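Long-range contacts in hypothetical glycoside hydrolase (Bacteroides vulgatus, PDB 3S30), which is of unverified function but probably takes part in carbohydrate metabolism, perhaps as a glycoside hydrolase or sugar-binding module: residues 102-107 / 343-348; 132-137 / 188-193; 211-216 / 316-321; 244-249 / 338-343. All coordinates share one frame; numbering follows the deposited sequence.

In the fold
Contact 1 closes the longest loop, and the other three are nested inside it: contact 2 closes first, then contacts 3 and 4 interleave, their segments alternating along the chain. Strand 339-349 serves both contacts 1 and 4, which share D343 and the sodium ion and have centres about 15 Å apart. Strand 317-324, used by contact 3, pairs with 185-191 of contact 2 and with 247-254, whose first residues belong to one side of contact 4. Contacts 3 and 4 lie farthest apart, about 22 Å between centres, on opposite sides of the chain's centre. Sequence-distant strands are thus brought together, consistent with a single galactose-binding-like domain, with the metal bound at contact 1.

Contact 1 (102-107 / 343-348); sequences TVFNFE and DDLELV. With NA (sodium ion), chain C.
D343 OD1 and N105 O, from the two segments, meet at the sodium ion, at 2.5 Å and 2.3 Å from it respectively. The carboxylate oxygen has a second partner in its own segment: the amide N-H of D344 points to it, with D344 N to D343 OD1 at 2.8 Å, 35° out of the carboxylate plane. A bend at chi2 (-60°) helps bring E107 OE2 within 2.9 Å of the sodium, and N165 O completes the protein ligands. D343 OD2 is held separately, by R162 N. Nearby, one water donates to both N105 OD1 and D344 OD1, while N105 ND2 is bound to E124, and D344 OD2 forms a salt bridge with R162 and a hydrogen bond with T163 OG1. Away from the metal the backbones form a short antiparallel ladder, consistent with a galactose-binding-like beta fold, in which 103-104 pairs with 345-346. Its shortest bond, F104 N to L345 O, measures 2.6 Å with an angle of 158° at the hydrogen. On the face carrying these two residues, F104 CD2 packs on L345 CD2 at 3.7 Å. The F106 ring presents its edge to L345, CZ to CB at 3.7 Å, and its CE2 lies obliquely against D343 CA. An alanine in place of F106 would probably open a gap beside L345 CB and the backbone of the metal ligand D343.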
loop_
_atom_site.group_PDB
_atom_site.type_symbol
_atom_site.label_atom_id
_atom_site.label_comp_id
_atom_site.label_asym_id
_atom_site.label_seq_id
_atom_site.Cartn_x
_atom_site.Cartn_y
_atom_site.Cartn_z
ATOM N N THR A 102 11.666 -2.719 10.710
ATOM C CA THR A 102 10.467 -2.047 11.209
ATOM C C THR A 102 10.489 -0.544 10.966
ATOM O O THR A 102 9.503 0.145 11.259
ATOM C CB THR A 102 10.245 -2.335 12.700
ATOM O OG1 THR A 102 11.401 -1.931 13.459
ATOM C CG2 THR A 102 9.965 -3.834 12.899
ATOM N N VAL A 103 11.598 -0.055 10.416
ATOM C CA VAL A 103 11.779 1.354 10.058
ATOM C C VAL A 103 11.900 1.426 8.536
ATOM O O VAL A 103 12.684 0.684 7.949
ATOM C CB VAL A 103 13.059 1.957 10.739
ATOM C CG1 VAL A 103 13.269 3.396 10.341
ATOM C CG2 VAL A 103 12.953 1.857 12.255
ATOM N N PHE A 104 11.117 2.292 7.900
ATOM C CA PHE A 104 11.056 2.349 6.438
ATOM C C PHE A 104 11.398 3.763 5.969
ATOM O O PHE A 104 10.758 4.749 6.379
ATOM C CB PHE A 104 9.680 1.878 5.910
ATOM C CG PHE A 104 9.189 0.595 6.558
ATOM C CD1 PHE A 104 9.840 -0.612 6.324
ATOM C CD2 PHE A 104 8.109 0.606 7.437
ATOM C CE1 PHE A 104 9.414 -1.795 6.944
ATOM C CE2 PHE A 104 7.669 -0.578 8.055
ATOM C CZ PHE A 104 8.328 -1.778 7.808
ATOM N N ASN A 105 12.421 3.842 5.115
ATOM C CA ASN A 105 13.011 5.106 4.696
ATOM C C ASN A 105 12.696 5.502 3.261
ATOM O O ASN A 105 12.821 6.671 2.911
ATOM C CB ASN A 105 14.527 5.054 4.875
ATOM C CG ASN A 105 14.938 4.860 6.319
ATOM O OD1 ASN A 105 14.820 5.777 7.135
ATOM N ND2 ASN A 105 15.408 3.656 6.649
ATOM N N PHE A 106 12.300 4.544 2.429
ATOM C CA PHE A 106 11.972 4.813 1.027
ATOM C C PHE A 106 13.150 5.388 0.221
ATOM O O PHE A 106 12.948 6.212 -0.680
ATOM C CB PHE A 106 10.746 5.736 0.947
ATOM C CG PHE A 106 9.630 5.334 1.875
ATOM C CD1 PHE A 106 8.835 4.229 1.587
ATOM C CD2 PHE A 106 9.393 6.037 3.049
ATOM C CE1 PHE A 106 7.819 3.832 2.448
ATOM C CE2 PHE A 106 8.365 5.651 3.917
ATOM C CZ PHE A 106 7.573 4.547 3.603
ATOM N N GLU A 107 14.371 4.953 0.544
ATOM C CA GLU A 107 15.594 5.463 -0.118
ATOM C C GLU A 107 15.954 4.694 -1.368
ATOM O O GLU A 107 16.593 5.234 -2.266
ATOM C CB GLU A 107 16.834 5.389 0.809
ATOM C CG GLU A 107 16.756 6.222 2.082
ATOM C CD GLU A 107 16.575 7.726 1.840
ATOM O OE1 GLU A 107 16.862 8.227 0.729
ATOM O OE2 GLU A 107 16.151 8.411 2.793
ATOM N N ASP A 343 7.063 9.542 4.340
ATOM C CA ASP A 343 8.452 9.400 4.740
ATOM C C ASP A 343 8.564 8.918 6.185
ATOM O O ASP A 343 7.615 9.050 6.972
ATOM C CB ASP A 343 9.150 10.747 4.605
ATOM C CG ASP A 343 10.619 10.613 4.284
ATOM O OD1 ASP A 343 11.161 9.483 4.309
ATOM O OD2 ASP A 343 11.232 11.646 3.982
ATOM N N ASP A 344 9.740 8.383 6.519
ATOM C CA ASP A 344 10.082 7.955 7.875
ATOM C C ASP A 344 8.939 7.204 8.562
ATOM O O ASP A 344 8.436 7.613 9.610
ATOM C CB ASP A 344 10.545 9.151 8.709
ATOM C CG ASP A 344 11.800 9.786 8.155
ATOM O OD1 ASP A 344 12.728 9.036 7.790
ATOM O OD2 ASP A 344 11.870 11.033 8.093
ATOM N N LEU A 345 8.549 6.103 7.939
ATOM C CA LEU A 345 7.502 5.227 8.439
ATOM C C LEU A 345 8.113 4.186 9.373
ATOM O O LEU A 345 9.155 3.603 9.071
ATOM C CB LEU A 345 6.822 4.531 7.257
ATOM C CG LEU A 345 5.665 3.588 7.547
ATOM C CD1 LEU A 345 4.433 4.365 8.036
ATOM C CD2 LEU A 345 5.371 2.796 6.287
ATOM N N GLU A 346 7.471 3.961 10.514
ATOM C CA GLU A 346 7.933 2.938 11.457
ATOM C C GLU A 346 6.771 2.130 12.017
ATOM O O GLU A 346 5.769 2.686 12.452
ATOM C CB GLU A 346 8.732 3.555 12.605
ATOM C CG GLU A 346 9.028 2.553 13.715
ATOM C CD GLU A 346 10.040 3.034 14.731
ATOM O OE1 GLU A 346 10.333 4.247 14.765
ATOM O OE2 GLU A 346 10.532 2.183 15.504
ATOM N N LEU A 347 6.929 0.809 11.993
ATOM C CA LEU A 347 6.030 -0.110 12.694
ATOM C C LEU A 347 6.555 -0.283 14.125
ATOM O O LEU A 347 7.494 -1.039 14.360
ATOM C CB LEU A 347 5.979 -1.444 11.948
ATOM C CG LEU A 347 4.850 -2.431 12.229
ATOM C CD1 LEU A 347 3.490 -1.875 11.858
ATOM C CD2 LEU A 347 5.106 -3.711 11.468
ATOM N N VAL A 348 5.969 0.445 15.072
ATOM C CA VAL A 348 6.377 0.350 16.483
ATOM C C VAL A 348 5.757 -0.881 17.141
ATOM O O VAL A 348 4.536 -0.987 17.237
ATOM C CB VAL A 348 5.956 1.602 17.286
ATOM C CG1 VAL A 348 6.355 1.456 18.767
ATOM C CG2 VAL A 348 6.555 2.873 16.655
HETATM NA NA NA C . 13.402 8.846 3.538
HETATM O O HOH W 1 13.242 6.914 9.394
#

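Contact 2 (132-137 / 188-193); sequences LTWSSG and GNLFIG
W134 meets L190 from its first side-chain carbon onward: W134 CB lies 3.7 Å from L190 CD1. CG is anti to the carbonyl carbon (chi1 -69°), and the indole, crossing the leucine at about a right angle, lies with one face against L190 CD2. W134 CD2 is nearest, 3.2 Å from L190 CD2. That methyl sits 3.4 Å from the centroid of the six-membered ring, 20° off its normal, which meets the definition of a CH-pi contact. Farther along, CE3 has F191 O near the ring plane at its edge, 3.6 Å away, and the next ring atom, CZ3, touches I192 CG1, also at 3.6 Å. The opposite indole face carries CD2 of L132, and the F104 ring meets the indole edge-to-face. The indole thus packs where the three-stranded sheet ending in 132-133 meets strand 185-191, in what is probably a galactose-binding-like domain. A single antiparallel bridge ties their backbones, S135 N to F191 O at 3.0 Å and F191 N to S135 O at 2.9 Å, the latter donor standing 41° above the carbonyl plane. The F191 ring turns back toward the other segment, CG between backbone N and carbonyl carbon, with the S135-S136 peptide over one face. Where helix 138-142 begins, N189 OD1 accepts a hydrogen bond from the N-cap residue, G137 N, at 2.9 Å, and S136 OG bonds to N138 N.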
loop_
_atom_site.group_PDB
_atom_site.type_symbol
_atom_site.label_atom_id
_atom_site.label_comp_id
_atom_site.label_asym_id
_atom_site.label_seq_id
_atom_site.Cartn_x
_atom_site.Cartn_y
_atom_site.Cartn_z
ATOM N N LEU A 132 13.040 -6.354 3.183
ATOM C CA LEU A 132 11.670 -6.126 2.749
ATOM C C LEU A 132 11.681 -5.596 1.326
ATOM O O LEU A 132 12.257 -4.554 1.054
ATOM C CB LEU A 132 10.979 -5.108 3.659
ATOM C CG LEU A 132 9.482 -4.878 3.422
ATOM C CD1 LEU A 132 8.622 -6.130 3.804
ATOM C CD2 LEU A 132 9.049 -3.645 4.205
ATOM N N THR A 133 11.061 -6.329 0.414
ATOM C CA THR A 133 10.791 -5.827 -0.924
ATOM C C THR A 133 9.308 -5.463 -0.986
ATOM O O THR A 133 8.454 -6.350 -0.968
ATOM C CB THR A 133 11.128 -6.870 -2.005
ATOM O OG1 THR A 133 12.546 -7.074 -2.035
ATOM C CG2 THR A 133 10.654 -6.384 -3.387
ATOM N N TRP A 134 9.019 -4.162 -1.023
ATOM C CA TRP A 134 7.648 -3.666 -1.152
ATOM C C TRP A 134 7.018 -4.098 -2.482
ATOM O O TRP A 134 7.708 -4.318 -3.468
ATOM C CB TRP A 134 7.603 -2.128 -1.123
ATOM C CG TRP A 134 7.938 -1.446 0.176
ATOM C CD1 TRP A 134 9.155 -0.938 0.550
ATOM C CD2 TRP A 134 7.035 -1.157 1.251
ATOM N NE1 TRP A 134 9.064 -0.364 1.794
ATOM C CE2 TRP A 134 7.773 -0.486 2.245
ATOM C CE3 TRP A 134 5.674 -1.398 1.469
ATOM C CZ2 TRP A 134 7.193 -0.054 3.445
ATOM C CZ3 TRP A 134 5.096 -0.969 2.662
ATOM C CH2 TRP A 134 5.857 -0.301 3.631
ATOM N N SER A 135 5.697 -4.196 -2.480
ATOM C CA SER A 135 4.902 -4.357 -3.674
ATOM C C SER A 135 4.013 -3.113 -3.902
ATOM O O SER A 135 3.925 -2.206 -3.055
ATOM C CB SER A 135 4.035 -5.602 -3.541
ATOM O OG SER A 135 3.250 -5.802 -4.701
ATOM N N SER A 136 3.381 -3.089 -5.070
ATOM C CA SER A 136 2.513 -2.010 -5.506
ATOM C C SER A 136 1.792 -2.519 -6.753
ATOM O O SER A 136 2.056 -3.630 -7.205
ATOM C CB SER A 136 3.322 -0.763 -5.866
ATOM O OG SER A 136 3.971 -0.900 -7.135
ATOM N N GLY A 137 0.921 -1.699 -7.335
ATOM C CA GLY A 137 0.240 -2.084 -8.555
ATOM C C GLY A 137 0.972 -1.686 -9.825
ATOM O O GLY A 137 0.346 -1.583 -10.868
ATOM N N GLY A 188 -2.041 5.258 -6.717
ATOM C CA GLY A 188 -0.675 5.281 -6.214
ATOM C C GLY A 188 -0.698 4.535 -4.899
ATOM O O GLY A 188 -1.291 5.012 -3.936
ATOM N N ASN A 189 -0.092 3.342 -4.873
ATOM C CA ASN A 189 -0.102 2.523 -3.681
ATOM C C ASN A 189 1.225 1.849 -3.361
ATOM O O ASN A 189 2.140 1.790 -4.178
ATOM C CB ASN A 189 -1.242 1.496 -3.732
ATOM C CG ASN A 189 -1.187 0.576 -4.978
ATOM O OD1 ASN A 189 -0.175 0.487 -5.686
ATOM N ND2 ASN A 189 -2.299 -0.107 -5.237
ATOM N N LEU A 190 1.319 1.356 -2.134
ATOM C CA LEU A 190 2.463 0.582 -1.711
ATOM C C LEU A 190 1.946 -0.332 -0.631
ATOM O O LEU A 190 1.155 0.086 0.202
ATOM C CB LEU A 190 3.561 1.483 -1.159
ATOM C CG LEU A 190 4.942 0.833 -0.994
ATOM C CD1 LEU A 190 5.677 0.780 -2.344
ATOM C CD2 LEU A 190 5.780 1.556 0.080
ATOM N N PHE A 191 2.372 -1.579 -0.638
ATOM C CA PHE A 191 1.996 -2.463 0.432
ATOM C C PHE A 191 2.991 -3.608 0.654
ATOM O O PHE A 191 3.825 -3.920 -0.215
ATOM C CB PHE A 191 0.588 -3.006 0.187
ATOM C CG PHE A 191 0.415 -3.680 -1.143
ATOM C CD1 PHE A 191 0.683 -5.033 -1.290
ATOM C CD2 PHE A 191 -0.020 -2.966 -2.242
ATOM C CE1 PHE A 191 0.518 -5.663 -2.517
ATOM C CE2 PHE A 191 -0.191 -3.587 -3.476
ATOM C CZ PHE A 191 0.086 -4.940 -3.616
ATOM N N ILE A 192 2.895 -4.205 1.840
ATOM C CA ILE A 192 3.635 -5.409 2.159
ATOM C C ILE A 192 2.820 -6.639 1.708
ATOM O O ILE A 192 1.674 -6.824 2.120
ATOM C CB ILE A 192 3.972 -5.485 3.664
ATOM C CG1 ILE A 192 4.829 -4.283 4.070
ATOM C CG2 ILE A 192 4.714 -6.786 3.996
ATOM C CD1 ILE A 192 5.170 -4.233 5.551
ATOM N N GLY A 193 3.434 -7.474 0.872
ATOM C CA GLY A 193 2.797 -8.673 0.338
ATOM C C GLY A 193 3.235 -8.888 -1.098
ATOM O O GLY A 193 4.437 -8.899 -1.385
HETATM O O HOH W 2 5.972 -6.883 0.554
#

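Contact 3 (211-216 / 316-321); sequences GTTFYY and GYNVSI
F214 and V319 make the tight part of this contact: V319 CG1 lies over a face of the F214 ring, 4.0 Å from its centroid and 27° off the normal, a CH-pi contact. The valine torsion accounts for it, since CG1 stands between the backbone N and the carbonyl carbon (chi1 82°). The ring itself is also packed on L347, as is V319. Close by, T212 and V319 exchange backbone bonds, T212 N to V319 O at 2.8 Å and V319 N to T212 O at 2.9 Å, while G211 CA comes within 3.2 Å of V319 O. The polar side is looser. T213 OG1 makes a weak bond of 3.4 Å to N318 OD1, whose stronger partner is K255 NZ; N318 ND2 is bound to Y253 OH, so the amide is held chiefly by Y253, in strand 247-254, and K255, just after it. Beyond the last direct link, F214 N to Y317 O at 2.9 Å, a water takes over: it accepts from Y317 N and lies 3.0 Å from F214 O. Direct bonds giving way to water as the chains diverge mark the fraying end of an antiparallel beta ladder, here between strands 208-213 and 317-324 of what is probably a galactose-binding-like domain.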
loop_
_atom_site.group_PDB
_atom_site.type_symbol
_atom_site.label_atom_id
_atom_site.label_comp_id
_atom_site.label_asym_id
_atom_site.label_seq_id
_atom_site.Cartn_x
_atom_site.Cartn_y
_atom_site.Cartn_z
ATOM N N GLY A 211 0.421 -9.112 3.238
ATOM C CA GLY A 211 0.983 -9.838 4.359
ATOM C C GLY A 211 2.411 -10.296 4.155
ATOM O O GLY A 211 2.827 -10.640 3.033
ATOM N N THR A 212 3.164 -10.296 5.253
ATOM C CA THR A 212 4.441 -11.001 5.306
ATOM C C THR A 212 4.650 -11.480 6.729
ATOM O O THR A 212 4.163 -10.860 7.678
ATOM C CB THR A 212 5.632 -10.124 4.858
ATOM O OG1 THR A 212 6.703 -10.960 4.392
ATOM C CG2 THR A 212 6.119 -9.249 5.990
ATOM N N THR A 213 5.386 -12.574 6.872
ATOM C CA THR A 213 5.571 -13.209 8.164
ATOM C C THR A 213 6.227 -12.236 9.150
ATOM O O THR A 213 7.227 -11.580 8.831
ATOM C CB THR A 213 6.360 -14.513 8.010
ATOM O OG1 THR A 213 5.621 -15.409 7.151
ATOM C CG2 THR A 213 6.610 -15.170 9.368
ATOM N N PHE A 214 5.625 -12.127 10.334
ATOM C CA PHE A 214 6.031 -11.152 11.333
ATOM C C PHE A 214 6.010 -11.801 12.725
ATOM O O PHE A 214 5.015 -12.421 13.106
ATOM C CB PHE A 214 5.086 -9.939 11.266
ATOM C CG PHE A 214 5.678 -8.674 11.816
ATOM C CD1 PHE A 214 6.778 -8.084 11.204
ATOM C CD2 PHE A 214 5.135 -8.065 12.934
ATOM C CE1 PHE A 214 7.338 -6.922 11.715
ATOM C CE2 PHE A 214 5.686 -6.894 13.441
ATOM C CZ PHE A 214 6.789 -6.323 12.830
ATOM N N TYR A 215 7.107 -11.649 13.467
ATOM C CA TYR A 215 7.301 -12.317 14.773
ATOM C C TYR A 215 6.957 -11.436 15.971
ATOM O O TYR A 215 7.017 -11.894 17.109
ATOM C CB TYR A 215 8.752 -12.810 14.906
ATOM C CG TYR A 215 9.104 -13.789 13.824
ATOM C CD1 TYR A 215 8.776 -15.134 13.946
ATOM C CD2 TYR A 215 9.705 -13.368 12.649
ATOM C CE1 TYR A 215 9.064 -16.027 12.945
ATOM C CE2 TYR A 215 9.999 -14.265 11.639
ATOM C CZ TYR A 215 9.671 -15.589 11.795
ATOM O OH TYR A 215 9.958 -16.486 10.798
ATOM N N TYR A 216 6.597 -10.183 15.727
ATOM C CA TYR A 216 6.280 -9.267 16.816
ATOM C C TYR A 216 4.810 -8.892 16.840
ATOM O O TYR A 216 4.066 -9.150 15.893
ATOM C CB TYR A 216 7.155 -8.016 16.723
ATOM C CG TYR A 216 8.628 -8.349 16.718
ATOM C CD1 TYR A 216 9.229 -8.906 17.832
ATOM C CD2 TYR A 216 9.411 -8.133 15.586
ATOM C CE1 TYR A 216 10.580 -9.235 17.835
ATOM C CE2 TYR A 216 10.764 -8.452 15.577
ATOM C CZ TYR A 216 11.341 -9.004 16.709
ATOM O OH TYR A 216 12.676 -9.330 16.719
ATOM N N GLY A 316 3.527 -17.887 12.201
ATOM C CA GLY A 316 2.134 -18.108 11.802
ATOM C C GLY A 316 1.266 -16.860 11.817
ATOM O O GLY A 316 0.036 -16.949 11.738
ATOM N N TYR A 317 1.905 -15.695 11.928
ATOM C CA TYR A 317 1.209 -14.416 11.909
ATOM C C TYR A 317 1.835 -13.530 10.855
ATOM O O TYR A 317 3.064 -13.442 10.756
ATOM C CB TYR A 317 1.287 -13.735 13.279
ATOM C CG TYR A 317 0.334 -14.322 14.293
ATOM C CD1 TYR A 317 0.657 -15.470 14.997
ATOM C CD2 TYR A 317 -0.899 -13.733 14.532
ATOM C CE1 TYR A 317 -0.227 -16.014 15.921
ATOM C CE2 TYR A 317 -1.781 -14.267 15.447
ATOM C CZ TYR A 317 -1.443 -15.408 16.140
ATOM O OH TYR A 317 -2.335 -15.938 17.049
ATOM N N ASN A 318 0.987 -12.880 10.068
ATOM C CA ASN A 318 1.439 -11.945 9.048
ATOM C C ASN A 318 1.088 -10.512 9.444
ATOM O O ASN A 318 0.087 -10.276 10.120
ATOM C CB ASN A 318 0.791 -12.269 7.701
ATOM C CG ASN A 318 1.584 -13.278 6.879
ATOM O OD1 ASN A 318 2.551 -13.868 7.347
ATOM N ND2 ASN A 318 1.161 -13.480 5.641
ATOM N N VAL A 319 1.943 -9.573 9.055
ATOM C CA VAL A 319 1.630 -8.161 9.150
ATOM C C VAL A 319 1.596 -7.592 7.744
ATOM O O VAL A 319 2.156 -8.175 6.808
ATOM C CB VAL A 319 2.669 -7.375 9.989
ATOM C CG1 VAL A 319 3.922 -7.014 9.141
ATOM C CG2 VAL A 319 2.039 -6.119 10.558
ATOM N N SER A 320 0.930 -6.456 7.605
ATOM C CA SER A 320 0.963 -5.685 6.383
ATOM C C SER A 320 0.760 -4.213 6.686
ATOM O O SER A 320 0.224 -3.853 7.725
ATOM C CB SER A 320 -0.097 -6.153 5.394
ATOM O OG SER A 320 0.168 -5.623 4.097
ATOM N N ILE A 321 1.259 -3.390 5.776
ATOM C CA ILE A 321 1.072 -1.968 5.768
ATOM C C ILE A 321 0.586 -1.650 4.362
ATOM O O ILE A 321 1.169 -2.122 3.381
ATOM C CB ILE A 321 2.409 -1.232 6.009
ATOM C CG1 ILE A 321 2.926 -1.503 7.432
ATOM C CG2 ILE A 321 2.255 0.281 5.730
ATOM C CD1 ILE A 321 4.327 -1.044 7.643
HETATM O O HOH W 3 4.444 -15.332 13.285
#

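Contact 4 (244-249 / 338-343); sequences DVFNIY and STLLID. With NA (sodium ion), chain C.
D244, F246 and I248 face S338, L340 and I342 across the interior of a beta-sandwich, the architecture expected of a galactose-binding-like domain. The evidence is geometric: the axes of strands 247-249 and 339-343 pass 10.4 Å apart at 32°, the spacing of layers packed face to face, and the segments meet through side chains with no bond between their backbones. Polar contact is confined to one end. S338 OG donates to D244 OD2 at 2.9 Å, approaching on the anti side and 22° out of the carboxylate plane. The same oxygen is bound to S326 OG and A335 N, so this buried carboxylate is held by three groups, while S338 OG in turn is met by G230 N. An alanine in place of D244 would probably leave S338 OG, S326 OG and A335 N without their common partner and open a gap beside S338. A CH-pi contact comes next: L340 CD1 sits over the centre of the F246 ring, 3.8 Å from its centroid and 13° off the normal, as the two side chains cross at about a right angle; the F246 ring also meets those of Y225 and Y227, from strand 218-228. The remaining contact is aliphatic. I248 also touches F294 and L296, and it meets I342 tip to tip, with I248 CD1 3.8 Å from I342 CD1.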
loop_
_atom_site.group_PDB
_atom_site.type_symbol
_atom_site.label_atom_id
_atom_site.label_comp_id
_atom_site.label_asym_id
_atom_site.label_seq_id
_atom_site.Cartn_x
_atom_site.Cartn_y
_atom_site.Cartn_z
ATOM N N ASP A 244 -10.806 13.934 -3.553
ATOM C CA ASP A 244 -10.237 12.613 -3.314
ATOM C C ASP A 244 -9.643 12.534 -1.908
ATOM O O ASP A 244 -9.145 13.546 -1.375
ATOM C CB ASP A 244 -9.137 12.317 -4.346
ATOM C CG ASP A 244 -8.856 10.820 -4.513
ATOM O OD1 ASP A 244 -9.497 9.969 -3.836
ATOM O OD2 ASP A 244 -7.973 10.505 -5.342
ATOM N N VAL A 245 -9.719 11.352 -1.299
ATOM C CA VAL A 245 -9.049 11.114 -0.024
ATOM C C VAL A 245 -8.148 9.902 -0.160
ATOM O O VAL A 245 -8.371 9.034 -1.012
ATOM C CB VAL A 245 -10.047 10.978 1.190
ATOM C CG1 VAL A 245 -11.025 12.189 1.233
ATOM C CG2 VAL A 245 -10.820 9.637 1.160
ATOM N N PHE A 246 -7.105 9.876 0.659
ATOM C CA PHE A 246 -6.113 8.818 0.625
ATOM C C PHE A 246 -6.383 7.836 1.755
ATOM O O PHE A 246 -7.218 8.092 2.614
ATOM C CB PHE A 246 -4.705 9.409 0.751
ATOM C CG PHE A 246 -4.371 9.977 2.128
ATOM C CD1 PHE A 246 -3.793 9.178 3.103
ATOM C CD2 PHE A 246 -4.574 11.320 2.412
ATOM C CE1 PHE A 246 -3.449 9.701 4.356
ATOM C CE2 PHE A 246 -4.232 11.849 3.657
ATOM C CZ PHE A 246 -3.672 11.034 4.628
ATOM N N ASN A 247 -5.665 6.720 1.768
ATOM C CA ASN A 247 -5.805 5.774 2.870
ATOM C C ASN A 247 -4.444 5.314 3.366
ATOM O O ASN A 247 -3.500 5.207 2.604
ATOM C CB ASN A 247 -6.697 4.576 2.481
ATOM C CG ASN A 247 -7.324 3.879 3.702
ATOM O OD1 ASN A 247 -7.063 4.248 4.842
ATOM N ND2 ASN A 247 -8.131 2.859 3.457
ATOM N N ILE A 248 -4.357 5.100 4.671
ATOM C CA ILE A 248 -3.211 4.462 5.302
ATOM C C ILE A 248 -3.780 3.509 6.348
ATOM O O ILE A 248 -4.624 3.902 7.168
ATOM C CB ILE A 248 -2.277 5.489 6.001
ATOM C CG1 ILE A 248 -1.628 6.429 4.977
ATOM C CG2 ILE A 248 -1.172 4.783 6.827
ATOM C CD1 ILE A 248 -0.636 7.445 5.628
ATOM N N TYR A 249 -3.334 2.258 6.305
ATOM C CA TYR A 249 -3.657 1.294 7.353
ATOM C C TYR A 249 -2.640 0.146 7.433
ATOM O O TYR A 249 -1.759 -0.006 6.579
ATOM C CB TYR A 249 -5.074 0.743 7.169
ATOM C CG TYR A 249 -5.288 -0.114 5.940
ATOM C CD1 TYR A 249 -5.605 0.461 4.717
ATOM C CD2 TYR A 249 -5.216 -1.503 6.008
ATOM C CE1 TYR A 249 -5.824 -0.308 3.597
ATOM C CE2 TYR A 249 -5.421 -2.286 4.880
ATOM C CZ TYR A 249 -5.719 -1.677 3.672
ATOM O OH TYR A 249 -5.938 -2.430 2.538
ATOM N N SER A 338 -3.659 12.847 -7.751
ATOM C CA SER A 338 -3.696 12.793 -6.284
ATOM C C SER A 338 -2.370 12.262 -5.805
ATOM O O SER A 338 -1.962 11.165 -6.194
ATOM C CB SER A 338 -4.833 11.909 -5.757
ATOM O OG SER A 338 -6.070 12.594 -5.817
ATOM N N THR A 339 -1.693 13.060 -4.987
ATOM C CA THR A 339 -0.318 12.800 -4.616
ATOM C C THR A 339 -0.193 12.638 -3.104
ATOM O O THR A 339 -0.493 13.555 -2.353
ATOM C CB THR A 339 0.610 13.908 -5.143
ATOM O OG1 THR A 339 0.414 14.028 -6.562
ATOM C CG2 THR A 339 2.082 13.562 -4.869
ATOM N N LEU A 340 0.197 11.439 -2.671
ATOM C CA LEU A 340 0.497 11.174 -1.265
ATOM C C LEU A 340 1.994 10.949 -1.168
ATOM O O LEU A 340 2.530 10.049 -1.822
ATOM C CB LEU A 340 -0.246 9.939 -0.755
ATOM C CG LEU A 340 -0.073 9.553 0.721
ATOM C CD1 LEU A 340 -0.650 10.601 1.684
ATOM C CD2 LEU A 340 -0.730 8.195 0.974
ATOM N N LEU A 341 2.661 11.790 -0.381
ATOM C CA LEU A 341 4.066 11.595 -0.078
ATOM C C LEU A 341 4.148 11.014 1.325
ATOM O O LEU A 341 3.441 11.436 2.212
ATOM C CB LEU A 341 4.862 12.913 -0.204
ATOM C CG LEU A 341 4.817 13.627 -1.574
ATOM C CD1 LEU A 341 5.672 14.884 -1.597
ATOM C CD2 LEU A 341 5.230 12.710 -2.725
ATOM N N ILE A 342 4.996 10.012 1.509
ATOM C CA ILE A 342 5.196 9.406 2.821
ATOM C C ILE A 342 6.676 9.303 3.097
ATOM O O ILE A 342 7.453 9.003 2.208
ATOM C CB ILE A 342 4.583 7.987 2.911
ATOM C CG1 ILE A 342 3.097 8.004 2.517
ATOM C CG2 ILE A 342 4.733 7.432 4.345
ATOM C CD1 ILE A 342 2.203 8.821 3.505
ATOM N N ASP A 343 7.063 9.542 4.340
ATOM C CA ASP A 343 8.452 9.400 4.740
ATOM C C ASP A 343 8.564 8.918 6.185
ATOM O O ASP A 343 7.615 9.050 6.972
ATOM C CB ASP A 343 9.150 10.747 4.605
ATOM C CG ASP A 343 10.619 10.613 4.284
ATOM O OD1 ASP A 343 11.161 9.483 4.309
ATOM O OD2 ASP A 343 11.232 11.646 3.982
HETATM NA NA NA C . 13.402 8.846 3.538
#